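Side-chain contacts in putative Outer membrane protein (PDB 6GW5), which probably mediates attachment of Helicobacter pylori to host glycans, being the adhesin domain of the outer membrane protein SabA, a lectin: residues L409-A412 against L413-M416; L5-L8 against N9-E13; A362-L365 against S366-I369. All coordinates share one frame; numbering follows the deposited sequence.

Followed from the N terminus, the chain makes contact 2 first, then contact 3, and contact 1 last, shortly before the modelled chain ends. Each closes nothing larger than a helical turn, on helix 3-32, helix 348-370 and helix 403-415 respectively; the three run in series, neither nesting nor crossing. What unites them is space. Contact 2 touches both of the others: Leu413 and Met416 of contact 1 pack on residues 5-13, while Leu365 and Ile369 of contact 3 pack against Lys11 and Tyr12. Contacts 1 and 3 do not touch, their centres being about 17 Å apart. The N-terminal helix thus joins two later helices at one end of the elongated domain.

Contact 1 (L409-A412 against L413-M416); sequences LSQA and LAAM
Met416 turns back past the carbonyl oxygen of Ala412, one helical turn earlier, and this pairing has both a backbone and a side-chain part. The backbone part is a hydrogen bond from Met416 N to Ala412 O, 3.0 Å long and fairly straight at 156° about the hydrogen. The side-chain part follows from the first torsion of the methionine: chi1 of -62° sets CG beside the backbone N and anti to the carbonyl carbon, directing the chain back along the helix until SD passes 3.9 Å from Ala412 O.

The next pair round the turn, Gln411 and Ala415, is joined through the backbone, with Ala415 N giving its hydrogen to Gln411 O at 3.0 Å. The glutamine side chain starts away from the following turn, but a bend at chi2 (66°) returns its amide, and OE1 comes to rest 4.0 Å from the methyl CB of Ala414. That is a van der Waals approach; within this turn the amide has no hydrogen bond. Two further bonds complete the ladder, Ala414 N to Ser410 O at 2.9 Å and Leu413 N to Leu409 O at 3.0 Å.

Leu409 and Leu413 share that last backbone bond, but their branches stay apart; both side chains instead touch Tyr12 of helix 3-32. Met416 continues this line by packing on Leu5 and Asn9 of the same helix.

Four successive i to i+4 bonds therefore hold the turn, while alanine and glutamine add only light local packing on an exposed side. The chemistry implies a division of labour: backbone hydrogen bonding holds the helical turn, and Leu409, Leu413 and Met416 supply the apolar surface that joins it to the N-terminal helix.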
loop_
_atom_site.group_PDB
_atom_site.type_symbol
_atom_site.label_atom_id
_atom_site.label_comp_id
_atom_site.label_asym_id
_atom_site.label_seq_id
_atom_site.Cartn_x
_atom_site.Cartn_y
_atom_site.Cartn_z
ATOM N N LEU A 409 -21.526 37.908 -7.245
ATOM C CA LEU A 409 -21.602 37.489 -5.854
ATOM C C LEU A 409 -20.217 37.304 -5.280
ATOM O O LEU A 409 -19.950 37.709 -4.171
ATOM C CB LEU A 409 -22.379 36.178 -5.764
ATOM C CG LEU A 409 -22.596 35.602 -4.379
ATOM C CD1 LEU A 409 -23.621 36.406 -3.593
ATOM C CD2 LEU A 409 -23.044 34.168 -4.507
ATOM N N SER A 410 -19.332 36.687 -6.047
ATOM C CA SER A 410 -17.970 36.488 -5.596
ATOM C C SER A 410 -17.184 37.785 -5.418
ATOM O O SER A 410 -16.490 37.968 -4.420
ATOM C CB SER A 410 -17.258 35.564 -6.545
ATOM O OG SER A 410 -15.904 35.538 -6.184
ATOM N N GLN A 411 -17.319 38.676 -6.394
ATOM C CA GLN A 411 -16.707 39.986 -6.335
ATOM C C GLN A 411 -17.197 40.763 -5.116
ATOM O O GLN A 411 -16.398 41.398 -4.448
ATOM C CB GLN A 411 -16.900 40.749 -7.643
ATOM C CG GLN A 411 -15.933 41.918 -7.838
ATOM C CD GLN A 411 -14.436 41.523 -8.008
ATOM O OE1 GLN A 411 -13.837 41.086 -7.040
ATOM N NE2 GLN A 411 -13.831 41.713 -9.209
ATOM N N ALA A 412 -18.485 40.680 -4.794
ATOM C CA ALA A 412 -19.016 41.300 -3.552
ATOM C C ALA A 412 -18.481 40.666 -2.251
ATOM O O ALA A 412 -18.190 41.367 -1.285
ATOM C CB ALA A 412 -20.541 41.292 -3.542
ATOM N N LEU A 413 -18.337 39.351 -2.235
ATOM C CA LEU A 413 -17.711 38.688 -1.118
ATOM C C LEU A 413 -16.248 39.172 -0.923
ATOM O O LEU A 413 -15.794 39.371 0.208
ATOM C CB LEU A 413 -17.784 37.157 -1.321
ATOM C CG LEU A 413 -18.293 36.193 -0.244
ATOM C CD1 LEU A 413 -19.493 36.746 0.487
ATOM C CD2 LEU A 413 -18.591 34.796 -0.818
ATOM N N ALA A 414 -15.528 39.378 -2.026
ATOM C CA ALA A 414 -14.099 39.755 -2.008
ATOM C C ALA A 414 -13.894 41.214 -1.572
ATOM O O ALA A 414 -12.954 41.531 -0.839
ATOM C CB ALA A 414 -13.490 39.525 -3.388
ATOM N N ALA A 415 -14.788 42.080 -2.049
ATOM C CA ALA A 415 -14.898 43.462 -1.601
ATOM C C ALA A 415 -15.194 43.538 -0.118
ATOM O O ALA A 415 -14.621 44.356 0.585
ATOM C CB ALA A 415 -15.996 44.171 -2.360
ATOM N N MET A 416 -16.068 42.665 0.364
ATOM C CA MET A 416 -16.314 42.554 1.803
ATOM C C MET A 416 -15.137 41.958 2.608
ATOM O O MET A 416 -15.151 42.062 3.823
ATOM C CB MET A 416 -17.601 41.762 2.059
ATOM C CG MET A 416 -18.847 42.433 1.489
ATOM S SD MET A 416 -20.362 41.553 1.915
ATOM C CE MET A 416 -21.325 42.833 2.681
#

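Contact 2 (L5-L8 against N9-E13); sequences LKNL and NEKYE
Leu8 and Tyr12 are joined by a regular i to i+4 backbone bond, Tyr12 N to Leu8 O at 2.8 Å, one of four in succession that begin with Asn9 N to Leu5 O. The two side chains lie alongside each other and point the same way. In the leucine, chi1 of -156° sets CG anti to the backbone N and beside the carbonyl carbon, where the tyrosine ring, leaning back (chi1 -78°), can lie against it. The result is a CH-pi contact: Leu8 CG stands over the ring face, 3.9 Å from the centroid and displaced toward the rim, with CD2 reaching 3.5 Å from Tyr12 OH. That hydroxyl is hydrogen-bonded to Asn375 OD1, which helps to hold the outer end of the ring.

Beside this apolar pair, polar chains meet more loosely. The extended chain of Lys11 passes Asn7, CD lying 4.0 Å from ND2. The carboxylate of Glu10 also passes the Asn7 amide, the planes 63° apart.

Tyr12 touches Leu409 and Leu413 of helix 403-415 and Ile369 of helix 348-370, and the segment falls within a predicted coiled coil, consistent with the inward stripe of a helical bundle.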
loop_
_atom_site.group_PDB
_atom_site.type_symbol
_atom_site.label_atom_id
_atom_site.label_comp_id
_atom_site.label_asym_id
_atom_site.label_seq_id
_atom_site.Cartn_x
_atom_site.Cartn_y
_atom_site.Cartn_z
ATOM N N LEU A 5 -24.408 44.688 7.307
ATOM C CA LEU A 5 -23.353 44.177 6.447
ATOM C C LEU A 5 -22.949 42.753 6.844
ATOM O O LEU A 5 -22.833 41.883 5.976
ATOM C CB LEU A 5 -22.172 45.148 6.484
ATOM C CG LEU A 5 -21.026 44.942 5.514
ATOM C CD1 LEU A 5 -20.722 46.201 4.701
ATOM C CD2 LEU A 5 -19.771 44.373 6.170
ATOM N N LYS A 6 -22.792 42.501 8.143
ATOM C CA LYS A 6 -22.434 41.160 8.616
ATOM C C LYS A 6 -23.444 40.102 8.223
ATOM O O LYS A 6 -23.054 39.034 7.794
ATOM C CB LYS A 6 -22.235 41.106 10.139
ATOM C CG LYS A 6 -20.945 41.769 10.595
ATOM C CD LYS A 6 -20.117 40.887 11.553
ATOM C CE LYS A 6 -18.589 41.090 11.384
ATOM N NZ LYS A 6 -17.830 41.310 12.657
ATOM N N ASN A 7 -24.729 40.408 8.354
ATOM C CA ASN A 7 -25.776 39.472 7.960
ATOM C C ASN A 7 -25.704 39.152 6.469
ATOM O O ASN A 7 -25.789 37.999 6.051
ATOM C CB ASN A 7 -27.147 40.044 8.272
ATOM C CG ASN A 7 -28.252 39.031 8.050
ATOM O OD1 ASN A 7 -28.213 37.929 8.589
ATOM N ND2 ASN A 7 -29.220 39.382 7.219
ATOM N N LEU A 8 -25.501 40.193 5.678
ATOM C CA LEU A 8 -25.406 40.061 4.240
ATOM C C LEU A 8 -24.190 39.217 3.826
ATOM O O LEU A 8 -24.250 38.439 2.862
ATOM C CB LEU A 8 -25.303 41.463 3.612
ATOM C CG LEU A 8 -25.744 41.644 2.161
ATOM C CD1 LEU A 8 -27.257 41.542 2.071
ATOM C CD2 LEU A 8 -25.284 42.983 1.597
ATOM N N ASN A 9 -23.080 39.450 4.513
ATOM C CA ASN A 9 -21.810 38.832 4.187
ATOM C C ASN A 9 -21.844 37.346 4.450
ATOM O O ASN A 9 -21.214 36.586 3.734
ATOM C CB ASN A 9 -20.684 39.484 4.995
ATOM C CG ASN A 9 -19.341 38.790 4.813
ATOM O OD1 ASN A 9 -18.694 38.901 3.766
ATOM N ND2 ASN A 9 -18.923 38.065 5.828
ATOM N N GLU A 10 -22.580 36.921 5.463
ATOM C CA GLU A 10 -22.600 35.497 5.754
ATOM C C GLU A 10 -23.707 34.795 4.954
ATOM O O GLU A 10 -23.593 33.601 4.679
ATOM C CB GLU A 10 -22.543 35.130 7.254
ATOM C CG GLU A 10 -23.286 35.995 8.282
ATOM C CD GLU A 10 -24.763 35.653 8.373
ATOM O OE1 GLU A 10 -25.302 35.559 9.507
ATOM O OE2 GLU A 10 -25.394 35.428 7.326
ATOM N N LYS A 11 -24.761 35.530 4.607
ATOM C CA LYS A 11 -25.743 35.021 3.668
ATOM C C LYS A 11 -25.089 34.863 2.300
ATOM O O LYS A 11 -25.297 33.848 1.607
ATOM C CB LYS A 11 -26.985 35.908 3.640
ATOM C CG LYS A 11 -27.765 35.740 4.928
ATOM C CD LYS A 11 -29.210 36.187 4.881
ATOM C CE LYS A 11 -29.930 35.423 6.020
ATOM N NZ LYS A 11 -31.404 35.575 6.122
ATOM N N TYR A 12 -24.250 35.826 1.932
ATOM C CA TYR A 12 -23.560 35.741 0.656
ATOM C C TYR A 12 -22.639 34.542 0.656
ATOM O O TYR A 12 -22.622 33.786 -0.301
ATOM C CB TYR A 12 -22.771 37.020 0.316
ATOM C CG TYR A 12 -23.556 38.221 -0.203
ATOM C CD1 TYR A 12 -24.919 38.155 -0.507
ATOM C CD2 TYR A 12 -22.908 39.447 -0.395
ATOM C CE1 TYR A 12 -25.611 39.268 -0.974
ATOM C CE2 TYR A 12 -23.594 40.570 -0.855
ATOM C CZ TYR A 12 -24.947 40.481 -1.158
ATOM O OH TYR A 12 -25.637 41.595 -1.612
ATOM N N GLU A 13 -21.877 34.381 1.728
ATOM C CA GLU A 13 -20.885 33.326 1.776
ATOM C C GLU A 13 -21.574 31.964 1.758
ATOM O O GLU A 13 -21.074 31.007 1.211
ATOM C CB GLU A 13 -19.949 33.509 2.971
ATOM C CG GLU A 13 -18.588 32.882 2.740
ATOM C CD GLU A 13 -17.773 32.584 3.998
ATOM O OE1 GLU A 13 -16.568 32.880 3.907
ATOM O OE2 GLU A 13 -18.274 32.063 5.050
#

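Contact 3 (A362-L365 against S366-I369); sequences AKNL and SQEI
Ser366, Leu365 and Gln367 carry this turn, each contributing a different kind of contact. Ser366 turns its hydroxyl back to the preceding turn: chi1 of 86° places OG between the backbone N and the carbonyl carbon, where it donates to Lys363 O at 3.0 Å. Gln367 N reaches the same oxygen at 3.2 Å, from the same face of the carbonyl plane, so one acceptor is gripped twice and the rotation of the serine is fixed.

Gln367 then runs extended beside Lys363, their chains pointing the same way with OE1 4.0 Å from Lys363 CG. Its amide also crosses that of Asn364 at 68° between planes, but the separation of NE2 and Asn364 OD1, 4.2 Å, is too long to bind.

Leu365 works chiefly through its backbone, its O accepting from Ile369 N at 2.9 Å. Between their side chains the approach is looser, Leu365 CG to Ile369 CD1 being 4.3 Å.

The apolar face of the turn, with Ala362, packs against helix 3-32: Ala362 and Leu365 touch Tyr18, Leu365 also meeting Gln14, and Ile369 reaches Tyr12, while Ser366 touches Thr379 in the loop leading toward the two-stranded antiparallel sheet of 383-384 and 400-401.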
loop_
_atom_site.group_PDB
_atom_site.type_symbol
_atom_site.label_atom_id
_atom_site.label_comp_id
_atom_site.label_asym_id
_atom_site.label_seq_id
_atom_site.Cartn_x
_atom_site.Cartn_y
_atom_site.Cartn_z
ATOM N N ALA A 362 -30.579 26.930 -1.778
ATOM C CA ALA A 362 -29.996 28.048 -2.500
ATOM C C ALA A 362 -31.073 28.966 -3.047
ATOM O O ALA A 362 -30.913 30.175 -3.009
ATOM C CB ALA A 362 -29.098 27.561 -3.595
ATOM N N LYS A 363 -32.178 28.386 -3.506
ATOM C CA LYS A 363 -33.280 29.138 -4.120
ATOM C C LYS A 363 -34.000 30.010 -3.061
ATOM O O LYS A 363 -34.214 31.194 -3.271
ATOM C CB LYS A 363 -34.224 28.125 -4.763
ATOM C CG LYS A 363 -35.520 28.574 -5.477
ATOM C CD LYS A 363 -36.381 27.339 -5.803
ATOM C CE LYS A 363 -37.174 27.318 -7.114
ATOM N NZ LYS A 363 -38.405 28.157 -7.071
ATOM N N ASN A 364 -34.275 29.423 -1.895
ATOM C CA ASN A 364 -34.892 30.111 -0.766
ATOM C C ASN A 364 -33.996 31.169 -0.184
ATOM O O ASN A 364 -34.440 32.273 0.101
ATOM C CB ASN A 364 -35.265 29.135 0.344
ATOM C CG ASN A 364 -36.352 28.167 -0.076
ATOM O OD1 ASN A 364 -37.244 28.504 -0.866
ATOM N ND2 ASN A 364 -36.286 26.939 0.450
ATOM N N LEU A 365 -32.725 30.857 -0.055
ATOM C CA LEU A 365 -31.758 31.832 0.430
ATOM C C LEU A 365 -31.626 33.040 -0.536
ATOM O O LEU A 365 -31.588 34.194 -0.101
ATOM C CB LEU A 365 -30.387 31.166 0.666
ATOM C CG LEU A 365 -29.278 32.055 1.225
ATOM C CD1 LEU A 365 -29.767 32.792 2.454
ATOM C CD2 LEU A 365 -28.066 31.226 1.568
ATOM N N SER A 366 -31.578 32.779 -1.834
ATOM C CA SER A 366 -31.511 33.891 -2.807
ATOM C C SER A 366 -32.765 34.804 -2.747
ATOM O O SER A 366 -32.683 35.982 -3.057
ATOM C CB SER A 366 -31.305 33.371 -4.249
ATOM O OG SER A 366 -32.533 33.042 -4.855
ATOM N N GLN A 367 -33.901 34.239 -2.356
ATOM C CA GLN A 367 -35.119 34.990 -2.229
ATOM C C GLN A 367 -35.093 35.805 -0.971
ATOM O O GLN A 367 -35.502 36.970 -0.991
ATOM C CB GLN A 367 -36.324 34.074 -2.219
ATOM C CG GLN A 367 -36.625 33.581 -3.618
ATOM C CD GLN A 367 -37.623 32.442 -3.668
ATOM O OE1 GLN A 367 -37.768 31.807 -4.698
ATOM N NE2 GLN A 367 -38.297 32.164 -2.560
ATOM N N GLU A 368 -34.606 35.210 0.116
ATOM C CA GLU A 368 -34.442 35.972 1.346
ATOM C C GLU A 368 -33.484 37.124 1.129
ATOM O O GLU A 368 -33.742 38.218 1.574
ATOM C CB GLU A 368 -34.010 35.113 2.544
ATOM C CG GLU A 368 -35.030 34.047 2.994
ATOM C CD GLU A 368 -36.498 34.493 3.222
ATOM O OE1 GLU A 368 -36.778 35.559 3.803
ATOM O OE2 GLU A 368 -37.409 33.721 2.850
ATOM N N ILE A 369 -32.421 36.897 0.379
ATOM C CA ILE A 369 -31.485 37.966 0.043
ATOM C C ILE A 369 -32.163 39.083 -0.753
ATOM O O ILE A 369 -31.983 40.250 -0.445
ATOM C CB ILE A 369 -30.271 37.422 -0.729
ATOM C CG1 ILE A 369 -29.370 36.631 0.235
ATOM C CG2 ILE A 369 -29.470 38.562 -1.355
ATOM C CD1 ILE A 369 -28.255 35.838 -0.429
#